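Local coordinates for protein polyhedrin (Uranotaenia sapphirina cypovirus, PDB 4ZQX) that forms the crystalline polyhedra that encase cypovirus particles and binds ATP, at residues 123-128 and 134-139. Residues are numbered along the deposited sequence; the frame is centred on the assembly and turned at random. Where two conformers were deposited one is given.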
loop_
_atom_site.group_PDB
_atom_site.type_symbol
_atom_site.label_atom_id
_atom_site.label_comp_id
_atom_site.label_asym_id
_atom_site.label_seq_id
_atom_site.Cartn_x
_atom_site.Cartn_y
_atom_site.Cartn_z
ATOM N N THR A 123 -17.314 3.737 2.651
ATOM C CA THR A 123 -16.717 2.498 2.144
ATOM C C THR A 123 -15.901 2.723 0.876
ATOM O O THR A 123 -15.540 1.772 0.193
ATOM C CB THR A 123 -17.762 1.383 1.909
ATOM O OG1 THR A 123 -18.701 1.781 0.907
ATOM C CG2 THR A 123 -18.493 1.056 3.195
ATOM N N GLY A 124 -15.608 3.991 0.589
ATOM C CA GLY A 124 -14.682 4.359 -0.468
ATOM C C GLY A 124 -15.308 4.714 -1.805
ATOM O O GLY A 124 -14.589 4.938 -2.779
ATOM N N LEU A 125 -16.636 4.747 -1.873
ATOM C CA LEU A 125 -17.309 5.084 -3.120
ATOM C C LEU A 125 -17.436 6.588 -3.269
ATOM O O LEU A 125 -17.400 7.307 -2.272
ATOM C CB LEU A 125 -18.712 4.501 -3.143
ATOM C CG LEU A 125 -18.862 2.992 -3.021
ATOM C CD1 LEU A 125 -20.334 2.638 -3.161
ATOM C CD2 LEU A 125 -18.056 2.307 -4.063
ATOM N N SER A 126 -17.626 7.060 -4.504
ATOM C CA SER A 126 -17.882 8.484 -4.737
ATOM C C SER A 126 -19.064 8.914 -3.885
ATOM O O SER A 126 -20.091 8.227 -3.859
ATOM C CB SER A 126 -18.224 8.736 -6.201
ATOM O OG SER A 126 -17.123 8.452 -7.037
ATOM N N MET A 127 -18.930 10.047 -3.197
ATOM C CA MET A 127 -19.965 10.502 -2.279
ATOM C C MET A 127 -21.164 11.085 -3.020
ATOM O O MET A 127 -21.016 11.912 -3.911
ATOM C CB MET A 127 -19.418 11.556 -1.327
ATOM C CG MET A 127 -20.400 11.902 -0.222
ATOM S SD MET A 127 -19.751 13.138 0.889
ATOM C CE MET A 127 -18.574 12.141 1.797
ATOM N N ARG A 128 -22.354 10.653 -2.625
ATOM C CA ARG A 128 -23.591 11.176 -3.176
ATOM C C ARG A 128 -24.697 10.737 -2.228
ATOM O O ARG A 128 -24.436 9.974 -1.282
ATOM C CB ARG A 128 -23.837 10.642 -4.587
ATOM C CG ARG A 128 -23.799 9.156 -4.674
ATOM C CD ARG A 128 -24.279 8.638 -6.027
ATOM N NE ARG A 128 -23.591 9.258 -7.146
ATOM C CZ ARG A 128 -24.169 9.998 -8.092
ATOM N NH1 ARG A 128 -25.479 10.225 -8.096
ATOM N NH2 ARG A 128 -23.420 10.497 -9.063
ATOM N N SER A 134 -22.436 1.433 -9.589
ATOM C CA SER A 134 -22.569 1.880 -10.979
ATOM C C SER A 134 -22.084 3.305 -11.190
ATOM O O SER A 134 -21.691 3.669 -12.295
ATOM C CB SER A 134 -24.027 1.800 -11.442
ATOM O OG SER A 134 -24.450 0.466 -11.593
ATOM N N LEU A 135 -22.135 4.111 -10.133
ATOM C CA LEU A 135 -21.795 5.535 -10.196
ATOM C C LEU A 135 -20.624 5.852 -9.282
ATOM O O LEU A 135 -20.747 6.627 -8.335
ATOM C CB LEU A 135 -22.998 6.395 -9.794
ATOM C CG LEU A 135 -24.251 6.281 -10.669
ATOM C CD1 LEU A 135 -25.391 7.107 -10.081
ATOM C CD2 LEU A 135 -23.953 6.750 -12.088
ATOM N N ASP A 136 -19.495 5.244 -9.581
ATOM C CA ASP A 136 -18.297 5.352 -8.766
ATOM C C ASP A 136 -17.142 5.708 -9.710
ATOM O O ASP A 136 -16.894 5.005 -10.697
ATOM C CB ASP A 136 -18.059 4.025 -8.037
ATOM C CG ASP A 136 -16.853 4.058 -7.112
ATOM O OD1 ASP A 136 -16.670 5.045 -6.371
ATOM O OD2 ASP A 136 -16.071 3.075 -7.124
ATOM N N ARG A 137 -16.456 6.807 -9.416
ATOM C CA ARG A 137 -15.446 7.352 -10.323
ATOM C C ARG A 137 -14.402 8.098 -9.504
ATOM O O ARG A 137 -14.566 8.248 -8.298
ATOM C CB ARG A 137 -16.087 8.262 -11.388
ATOM C CG ARG A 137 -17.039 9.330 -10.858
ATOM C CD ARG A 137 -16.342 10.624 -10.439
ATOM N NE ARG A 137 -15.536 11.192 -11.522
ATOM C CZ ARG A 137 -16.008 11.912 -12.535
ATOM N NH1 ARG A 137 -17.304 12.201 -12.628
ATOM N NH2 ARG A 137 -15.172 12.350 -13.467
ATOM N N ILE A 138 -13.328 8.544 -10.148
ATOM C CA ILE A 138 -12.305 9.323 -9.459
ATOM C C ILE A 138 -12.242 10.713 -10.101
ATOM O O ILE A 138 -12.794 10.944 -11.189
ATOM C CB ILE A 138 -10.912 8.650 -9.477
ATOM C CG1 ILE A 138 -10.310 8.626 -10.885
ATOM C CG2 ILE A 138 -11.010 7.235 -8.909
ATOM C CD1 ILE A 138 -8.831 8.219 -10.909
ATOM N N ARG A 139 -11.579 11.625 -9.404
ATOM C CA ARG A 139 -11.311 12.970 -9.903
ATOM C C ARG A 139 -12.548 13.698 -10.411
ATOM O O ARG A 139 -12.578 14.156 -11.542
ATOM C CB ARG A 139 -10.219 12.912 -10.982
ATOM C CG ARG A 139 -8.894 12.487 -10.403
ATOM C CD ARG A 139 -7.753 12.453 -11.397
ATOM N NE ARG A 139 -7.883 11.422 -12.423
ATOM C CZ ARG A 139 -6.856 10.939 -13.121
ATOM N NH1 ARG A 139 -5.629 11.402 -12.903
ATOM N NH2 ARG A 139 -7.054 9.993 -14.035
HETATM O O HOH W 1 -14.682 2.615 -4.739
HETATM O O HOH W 2 -21.469 6.245 -5.451
HETATM O O HOH W 3 -20.944 9.548 -8.950
#
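D136 OD1 takes two partners at once: the backbone N of S126 at 2.9 Å, approaching nearly in line with the C-O bond, and the guanidinium of R120, which makes a salt bridge to the same oxygen. With CG anti to its own backbone N (chi1 -178°), D136 swings its carboxylate across to residues 123-128, and L125 CD2 packs at 3.7 Å from D136 CG, the two side chains crossing roughly at right angles. The second oxygen, OD2, accepts from a water that also donates to G124 O, and from the side-chain amide (ND2) of N26 of the second subunit. The acid is thus gripped at both oxygens; R120 should favour its ionised form, while E28 of the second subunit, whose OE2 lies close to OD2, would oppose it. One residue along, the S126 side chain accepts: R137 N points almost straight at S126 OG, 3.0 Å away (170° at the hydrogen). Toward the outer end, L135 CD1 sits over the centre of one face of the R128 guanidinium, 3.7 Å from CZ; in the plane of that group, a water accepts from R128 NH2 and donates to L135 O. Since R120 also donates to G124 O and R137 O, it joins both segments to the end of strand 116-120. Together these bonds tie two irregular segments of the long loop between strands 116-120 and 150-152 of the polyhedrin fold to each other, packed against a second subunit within the trimer.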